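Local coordinates for protein tungsten-containing formylmethanofuran dehydrogenase 2 subunit C (Methanothermobacter wolfeii, PDB 5T5I) that probably serves as the beta-helical structural subunit of the tungsten enzyme complex that interconverts carbon dioxide and formylmethanofuran in methanogenesis, at residues V14-P19 against G49-V54; G133-V136 against Y140-D143; K229-D234 against I257-V262. All blocks are in the same frame, centred on the assembly; numbering follows the deposited sequence.

Contact 1. Residues V14-P19 against G49-V54; sequences VPLEAP and GDFFEV
One face of the Phe51 ring is taken up by Leu16, whose CD2 methyl sits above the middle of the ring in a CH-pi contact, with CD2 4.0 Å from the centroid of the Phe51 ring and only 11° off the ring normal. The same ring also meets His41 in an edge-to-face arrangement. The neighbouring Phe52 ring is met from an oblique direction by the other branch of the same leucine, CD1 of Leu16 lying 4.3 Å from CE1 of Phe52. This CD1 methyl does double duty, because it also rests against the root of the Phe51 side chain, with Leu16 CD1 3.9 Å from Phe51 CB. The forked end of Leu16 therefore enters the angle between two successive aromatic side chains. Its second torsion explains the division of labour: CD1 is anti to CA (chi2 176°) and reaches furthest, while CD2 branches off over the Phe51 ring.

The contact lies near the N-terminal end of the parallel beta-helix that makes up most of the chain. Residues 16-17 form a short strand paired with strand 38-41, and Phe52 lies on strand 52-56, which runs antiparallel beside strand 3-8. Since the two backbones approach no nearer than 9.1 Å, between CA of Leu16 and CA of Phe51, the gap is bridged by side chains alone. Both phenylalanines lean toward Leu16; the psi of Phe51, near 0°, interrupts the alternation that would otherwise send consecutive side chains to different sides. Ile39 and His41 of strand 38-41 pack on Leu16, and Leu6 and Pro8 of strand 3-8 on Phe52. Next to Leu16 in sequence, Glu17 forms salt bridges with Arg78 and with a basic side chain of a neighbouring subunit.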
loop_
_atom_site.group_PDB
_atom_site.type_symbol
_atom_site.label_atom_id
_atom_site.label_comp_id
_atom_site.label_asym_id
_atom_site.label_seq_id
_atom_site.Cartn_x
_atom_site.Cartn_y
_atom_site.Cartn_z
ATOM N N VAL C 14 32.558 37.862 20.145
ATOM C CA VAL C 14 33.394 36.753 20.596
ATOM C C VAL C 14 32.895 36.517 22.024
ATOM O O VAL C 14 32.981 37.449 22.818
ATOM C CB VAL C 14 34.900 37.095 20.573
ATOM C CG1 VAL C 14 35.721 36.000 21.250
ATOM C CG2 VAL C 14 35.375 37.316 19.147
ATOM N N PRO C 15 32.321 35.349 22.381
ATOM C CA PRO C 15 31.747 35.219 23.736
ATOM C C PRO C 15 32.708 35.368 24.914
ATOM O O PRO C 15 33.922 35.194 24.775
ATOM C CB PRO C 15 31.114 33.822 23.738
ATOM C CG PRO C 15 31.067 33.388 22.330
ATOM C CD PRO C 15 32.098 34.134 21.571
ATOM N N LEU C 16 32.135 35.693 26.073
ATOM C CA LEU C 16 32.843 35.759 27.342
ATOM C C LEU C 16 32.667 34.413 28.038
ATOM O O LEU C 16 31.631 33.761 27.867
ATOM C CB LEU C 16 32.230 36.841 28.262
ATOM C CG LEU C 16 32.210 38.285 27.748
ATOM C CD1 LEU C 16 31.484 39.184 28.726
ATOM C CD2 LEU C 16 33.616 38.800 27.515
ATOM N N GLU C 17 33.659 34.002 28.832
ATOM C CA GLU C 17 33.560 32.815 29.703
ATOM C C GLU C 17 33.772 33.376 31.097
ATOM O O GLU C 17 34.829 33.935 31.365
ATOM C CB GLU C 17 34.595 31.722 29.401
ATOM C CG GLU C 17 34.509 31.177 27.987
ATOM C CD GLU C 17 35.040 29.768 27.802
ATOM O OE1 GLU C 17 35.161 29.334 26.632
ATOM O OE2 GLU C 17 35.310 29.085 28.819
ATOM N N ALA C 18 32.761 33.278 31.962
ATOM C CA ALA C 18 32.822 33.888 33.286
ATOM C C ALA C 18 32.461 32.934 34.433
ATOM O O ALA C 18 31.554 33.224 35.221
ATOM C CB ALA C 18 31.929 35.118 33.298
ATOM N N PRO C 19 33.234 31.839 34.608
ATOM C CA PRO C 19 32.986 30.937 35.752
ATOM C C PRO C 19 33.169 31.601 37.122
ATOM O O PRO C 19 32.605 31.116 38.104
ATOM C CB PRO C 19 33.991 29.802 35.519
ATOM C CG PRO C 19 35.101 30.447 34.738
ATOM C CD PRO C 19 34.383 31.363 33.804
ATOM N N GLY C 49 34.864 44.218 35.211
ATOM C CA GLY C 49 34.523 45.631 35.049
ATOM C C GLY C 49 34.580 46.155 33.622
ATOM O O GLY C 49 33.951 47.172 33.321
ATOM N N ASP C 50 35.338 45.486 32.730
ATOM C CA ASP C 50 35.415 45.867 31.311
ATOM C C ASP C 50 34.088 45.606 30.585
ATOM O O ASP C 50 33.840 46.235 29.562
ATOM C CB ASP C 50 36.537 45.096 30.571
ATOM C CG ASP C 50 37.960 45.417 31.006
ATOM O OD1 ASP C 50 38.193 46.545 31.493
ATOM O OD2 ASP C 50 38.858 44.561 30.794
ATOM N N PHE C 51 33.258 44.657 31.075
ATOM C CA PHE C 51 31.996 44.282 30.423
ATOM C C PHE C 51 30.751 44.406 31.307
ATOM O O PHE C 51 29.645 44.152 30.821
ATOM C CB PHE C 51 32.137 42.860 29.856
ATOM C CG PHE C 51 33.000 42.837 28.620
ATOM C CD1 PHE C 51 32.461 43.125 27.374
ATOM C CD2 PHE C 51 34.363 42.586 28.708
ATOM C CE1 PHE C 51 33.264 43.113 26.229
ATOM C CE2 PHE C 51 35.161 42.575 27.562
ATOM C CZ PHE C 51 34.603 42.823 26.330
ATOM N N PHE C 52 30.902 44.840 32.578
ATOM C CA PHE C 52 29.777 45.023 33.494
ATOM C C PHE C 52 29.995 46.209 34.405
ATOM O O PHE C 52 31.107 46.386 34.907
ATOM C CB PHE C 52 29.595 43.796 34.413
ATOM C CG PHE C 52 29.226 42.522 33.695
ATOM C CD1 PHE C 52 30.206 41.681 33.190
ATOM C CD2 PHE C 52 27.901 42.171 33.518
ATOM C CE1 PHE C 52 29.864 40.517 32.505
ATOM C CE2 PHE C 52 27.558 41.016 32.828
ATOM C CZ PHE C 52 28.538 40.203 32.309
ATOM N N GLU C 53 28.921 46.967 34.696
ATOM C CA GLU C 53 28.955 48.001 35.728
ATOM C C GLU C 53 28.688 47.189 37.007
ATOM O O GLU C 53 27.949 46.202 36.929
ATOM C CB GLU C 53 27.845 49.052 35.550
ATOM C CG GLU C 53 27.849 49.792 34.219
ATOM C CD GLU C 53 28.891 50.882 34.054
ATOM O OE1 GLU C 53 29.729 51.067 34.967
ATOM O OE2 GLU C 53 28.866 51.556 32.999
ATOM N N VAL C 54 29.313 47.536 38.138
ATOM C CA VAL C 54 29.140 46.803 39.402
ATOM C C VAL C 54 28.719 47.770 40.518
ATOM O O VAL C 54 29.323 48.831 40.657
ATOM C CB VAL C 54 30.422 46.021 39.809
ATOM C CG1 VAL C 54 30.154 45.110 41.012
ATOM C CG2 VAL C 54 30.980 45.202 38.639
#

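Contact 2. Residues G133-V136 against Y140-D143; sequences GDYV and YRGD. With CA (calcium ion), chain B.
The phenol oxygen of Tyr135 accepts a hydrogen bond from the end of Arg141, with NH1 of Arg141 2.9 Å from OH of Tyr135 and an N-H...O angle of 151°. A second, weak bond comes from Arg141 NH2, 3.4 Å from the same Tyr135 OH. The forked donor thus straddles one oxygen at its edge, although the oxygen stands 18° out of the guanidinium plane. Ring and guanidinium are almost perpendicular, their planes 84° apart, so this is not a stack. A bend at chi2 of Arg141 carries its end toward Tyr135.

Arg141 occupies the second position of a type II beta turn, closed by Asp143 N and Tyr140 O at 3.1 Å, with Gly142 at positive phi in the third. The turn is part of the long loop between strands 125-128 and 151-154 of the beta-helix, and it contributes to a calcium site: Asp143 O binds the calcium ion at 2.6 Å. Ser139 and an acidic side chain of a neighbouring subunit also bind the metal. Further out, the Trp116 ring lies nearly parallel to that of Tyr135, and Arg141 NH2 is also hydrogen-bonded to the backbone of a neighbouring subunit.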
loop_
_atom_site.group_PDB
_atom_site.type_symbol
_atom_site.label_atom_id
_atom_site.label_comp_id
_atom_site.label_asym_id
_atom_site.label_seq_id
_atom_site.Cartn_x
_atom_site.Cartn_y
_atom_site.Cartn_z
ATOM N N GLY C 133 18.688 24.622 25.648
ATOM C CA GLY C 133 19.272 23.941 24.491
ATOM C C GLY C 133 19.350 22.435 24.653
ATOM O O GLY C 133 18.489 21.811 25.285
ATOM N N ASP C 134 20.391 21.838 24.065
ATOM C CA ASP C 134 20.640 20.405 24.170
ATOM C C ASP C 134 21.371 20.141 25.487
ATOM O O ASP C 134 21.914 21.074 26.091
ATOM C CB ASP C 134 21.528 19.926 22.998
ATOM C CG ASP C 134 20.958 20.225 21.618
ATOM O OD1 ASP C 134 19.960 19.578 21.235
ATOM O OD2 ASP C 134 21.515 21.107 20.917
ATOM N N TYR C 135 21.397 18.866 25.924
ATOM C CA TYR C 135 22.191 18.418 27.067
ATOM C C TYR C 135 21.877 19.108 28.413
ATOM O O TYR C 135 22.794 19.387 29.194
ATOM C CB TYR C 135 23.707 18.550 26.744
ATOM C CG TYR C 135 24.177 17.723 25.560
ATOM C CD1 TYR C 135 24.231 16.337 25.632
ATOM C CD2 TYR C 135 24.624 18.330 24.395
ATOM C CE1 TYR C 135 24.658 15.572 24.546
ATOM C CE2 TYR C 135 25.062 17.577 23.308
ATOM C CZ TYR C 135 25.082 16.199 23.389
ATOM O OH TYR C 135 25.520 15.458 22.315
ATOM N N VAL C 136 20.589 19.329 28.717
ATOM C CA VAL C 136 20.209 19.857 30.020
ATOM C C VAL C 136 20.542 18.733 31.015
ATOM O O VAL C 136 20.116 17.596 30.800
ATOM C CB VAL C 136 18.700 20.208 30.127
ATOM C CG1 VAL C 136 18.343 20.629 31.549
ATOM C CG2 VAL C 136 18.296 21.300 29.136
ATOM N N TYR C 140 29.746 14.847 30.738
ATOM C CA TYR C 140 30.785 15.371 29.851
ATOM C C TYR C 140 31.168 14.253 28.865
ATOM O O TYR C 140 31.049 13.074 29.201
ATOM C CB TYR C 140 32.025 15.823 30.648
ATOM C CG TYR C 140 33.156 16.321 29.774
ATOM C CD1 TYR C 140 33.053 17.525 29.086
ATOM C CD2 TYR C 140 34.316 15.568 29.604
ATOM C CE1 TYR C 140 34.067 17.959 28.234
ATOM C CE2 TYR C 140 35.341 15.999 28.765
ATOM C CZ TYR C 140 35.214 17.196 28.079
ATOM O OH TYR C 140 36.252 17.593 27.273
ATOM N N ARG C 141 31.634 14.626 27.665
ATOM C CA ARG C 141 32.107 13.669 26.633
ATOM C C ARG C 141 33.008 12.582 27.236
ATOM O O ARG C 141 33.905 12.874 28.033
ATOM C CB ARG C 141 32.927 14.371 25.533
ATOM C CG ARG C 141 32.205 15.505 24.769
ATOM C CD ARG C 141 30.797 15.129 24.308
ATOM N NE ARG C 141 30.182 16.164 23.470
ATOM C CZ ARG C 141 28.992 16.055 22.875
ATOM N NH1 ARG C 141 28.270 14.945 23.006
ATOM N NH2 ARG C 141 28.525 17.042 22.130
ATOM N N GLY C 142 32.696 11.334 26.918
ATOM C CA GLY C 142 33.457 10.174 27.352
ATOM C C GLY C 142 33.147 9.641 28.735
ATOM O O GLY C 142 33.396 8.456 28.999
ATOM N N ASP C 143 32.610 10.480 29.632
ATOM C CA ASP C 143 32.351 10.034 30.993
ATOM C C ASP C 143 31.023 9.289 31.055
ATOM O O ASP C 143 30.044 9.693 30.437
ATOM C CB ASP C 143 32.379 11.218 31.973
ATOM C CG ASP C 143 32.778 10.861 33.397
ATOM O OD1 ASP C 143 32.587 9.681 33.798
ATOM O OD2 ASP C 143 33.298 11.740 34.097
HETATM CA CA CA B . 29.230 10.979 28.290
#

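Contact 3. Residues K229-D234 against I257-V262; sequences KDIEVD and IVYAAV
At the C-terminal end of the beta-helix, a hairpin of strands 231-233 and 236-239 folds over strand 256-261, and Tyr259 receives it. CD1 of Ile231 lies above the middle of the tyrosine ring, 3.6 Å from the Tyr259 centroid and 12° off the normal, a CH-pi contact. The opposite face is met by CG2 of Ile257, two residues earlier on the same strand, 3.6 Å above the plane of the Tyr259 ring and displaced toward its rim, so the ring is held between two isoleucines. Val233 adds an oblique contact, its CG2 4.1 Å from Tyr259 CE2. With CG1 of Ile231 placed between the backbone N and the carbonyl carbon (chi1 70°), its CD1 is brought over the ring. The tyrosine's OH is hydrogen-bonded to Glu228 OE2, which holds the far end of the side chain in place, while the two isoleucines limit the turning of the ring. Replacing Tyr259 with alanine would probably leave the methyls of Ile231 and Val233 facing a gap and Glu228 without its hydroxyl partner. The chain turns a corner at Asp230, just before Ile231, and the arrangement is that of a beta-hairpin laid over the terminal strands of a parallel beta-helix.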
loop_
_atom_site.group_PDB
_atom_site.type_symbol
_atom_site.label_atom_id
_atom_site.label_comp_id
_atom_site.label_asym_id
_atom_site.label_seq_id
_atom_site.Cartn_x
_atom_site.Cartn_y
_atom_site.Cartn_z
ATOM N N LYS C 229 -2.287 4.026 37.590
ATOM C CA LYS C 229 -3.099 5.227 37.804
ATOM C C LYS C 229 -2.676 5.997 39.056
ATOM O O LYS C 229 -2.269 5.389 40.043
ATOM C CB LYS C 229 -4.601 4.883 37.824
ATOM C CG LYS C 229 -5.033 3.998 38.976
ATOM C CD LYS C 229 -6.523 3.753 39.018
ATOM C CE LYS C 229 -6.844 2.693 40.042
ATOM N NZ LYS C 229 -8.301 2.406 40.118
ATOM N N ASP C 230 -2.761 7.333 39.003
ATOM C CA ASP C 230 -2.437 8.215 40.129
ATOM C C ASP C 230 -1.100 7.828 40.758
ATOM O O ASP C 230 -1.021 7.461 41.926
ATOM C CB ASP C 230 -3.586 8.214 41.150
ATOM C CG ASP C 230 -4.937 8.578 40.536
ATOM O OD1 ASP C 230 -4.971 9.475 39.659
ATOM O OD2 ASP C 230 -5.951 7.929 40.896
ATOM N N ILE C 231 -0.062 7.868 39.925
ATOM C CA ILE C 231 1.283 7.442 40.282
ATOM C C ILE C 231 2.006 8.480 41.142
ATOM O O ILE C 231 1.648 9.658 41.153
ATOM C CB ILE C 231 2.108 7.018 39.025
ATOM C CG1 ILE C 231 2.472 8.211 38.118
ATOM C CG2 ILE C 231 1.364 5.918 38.235
ATOM C CD1 ILE C 231 3.478 7.901 37.007
ATOM N N GLU C 232 3.018 8.005 41.879
ATOM C CA GLU C 232 3.868 8.823 42.738
ATOM C C GLU C 232 5.293 8.362 42.556
ATOM O O GLU C 232 5.575 7.192 42.808
ATOM C CB GLU C 232 3.477 8.697 44.212
ATOM C CG GLU C 232 2.006 8.971 44.476
ATOM C CD GLU C 232 1.651 9.033 45.946
ATOM O OE1 GLU C 232 2.515 9.446 46.752
ATOM O OE2 GLU C 232 0.514 8.646 46.299
ATOM N N VAL C 233 6.176 9.242 42.077
ATOM C CA VAL C 233 7.576 8.891 41.841
ATOM C C VAL C 233 8.462 9.889 42.553
ATOM O O VAL C 233 8.458 11.083 42.214
ATOM C CB VAL C 233 7.927 8.789 40.342
ATOM C CG1 VAL C 233 9.407 8.422 40.162
ATOM C CG2 VAL C 233 7.028 7.766 39.642
ATOM N N ASP C 234 9.228 9.385 43.546
ATOM C CA ASP C 234 10.125 10.202 44.359
ATOM C C ASP C 234 9.401 11.410 44.986
ATOM O O ASP C 234 9.924 12.512 44.981
ATOM C CB ASP C 234 11.331 10.663 43.519
ATOM C CG ASP C 234 12.128 9.555 42.867
ATOM O OD1 ASP C 234 11.950 8.382 43.267
ATOM O OD2 ASP C 234 12.925 9.857 41.951
ATOM N N ILE C 257 12.215 2.764 33.751
ATOM C CA ILE C 257 10.752 2.834 33.591
ATOM C C ILE C 257 10.380 4.081 32.793
ATOM O O ILE C 257 10.869 5.175 33.093
ATOM C CB ILE C 257 10.013 2.811 34.971
ATOM C CG1 ILE C 257 10.239 1.484 35.734
ATOM C CG2 ILE C 257 8.517 3.081 34.823
ATOM C CD1 ILE C 257 9.634 0.197 35.078
ATOM N N VAL C 258 9.503 3.914 31.791
ATOM C CA VAL C 258 8.935 5.027 31.028
ATOM C C VAL C 258 7.409 5.004 31.263
ATOM O O VAL C 258 6.766 3.982 30.988
ATOM C CB VAL C 258 9.273 4.979 29.511
ATOM C CG1 VAL C 258 8.510 6.061 28.736
ATOM C CG2 VAL C 258 10.772 5.132 29.281
ATOM N N TYR C 259 6.848 6.122 31.758
ATOM C CA TYR C 259 5.397 6.311 31.933
ATOM C C TYR C 259 4.937 7.279 30.826
ATOM O O TYR C 259 5.567 8.315 30.625
ATOM C CB TYR C 259 5.045 6.911 33.308
ATOM C CG TYR C 259 5.173 5.946 34.463
ATOM C CD1 TYR C 259 4.227 4.951 34.672
ATOM C CD2 TYR C 259 6.181 6.092 35.410
ATOM C CE1 TYR C 259 4.308 4.091 35.767
ATOM C CE2 TYR C 259 6.240 5.272 36.539
ATOM C CZ TYR C 259 5.315 4.257 36.702
ATOM O OH TYR C 259 5.392 3.447 37.813
ATOM N N ALA C 260 3.878 6.934 30.096
ATOM C CA ALA C 260 3.353 7.793 29.033
ATOM C C ALA C 260 1.826 7.912 29.199
ATOM O O ALA C 260 1.134 6.885 29.251
ATOM C CB ALA C 260 3.705 7.220 27.666
ATOM N N ALA C 261 1.311 9.156 29.305
ATOM C CA ALA C 261 -0.132 9.452 29.499
ATOM C C ALA C 261 -1.013 8.714 28.487
ATOM O O ALA C 261 -0.758 8.787 27.275
ATOM C CB ALA C 261 -0.385 10.944 29.403
ATOM N N VAL C 262 -2.029 7.981 28.987
ATOM C CA VAL C 262 -2.858 7.140 28.115
ATOM C C VAL C 262 -3.608 7.918 27.011
ATOM O O VAL C 262 -3.731 7.403 25.898
ATOM C CB VAL C 262 -3.849 6.202 28.867
ATOM C CG1 VAL C 262 -3.119 5.248 29.822
ATOM C CG2 VAL C 262 -4.967 6.973 29.565
#

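The three contacts follow one another along the chain and are spread along the length of the beta-helix. Contact 1 and contact 3 lie on opposite sides of the chain's centre, their own centres about 44 Å apart; each reaches the strands of the helix, one near its N-terminal end and the other near its C-terminal end. Contact 2 falls between them, its centre about 25 Å from that of contact 1 and about 26 Å from that of contact 3. Neither neighbour touches it, the nearest atoms being about 11 Å and 15 Å away. Of the three, contact 2 alone includes calcium-site residues, whereas the apolar contacts 1 and 3 join peripheral strands to the main body.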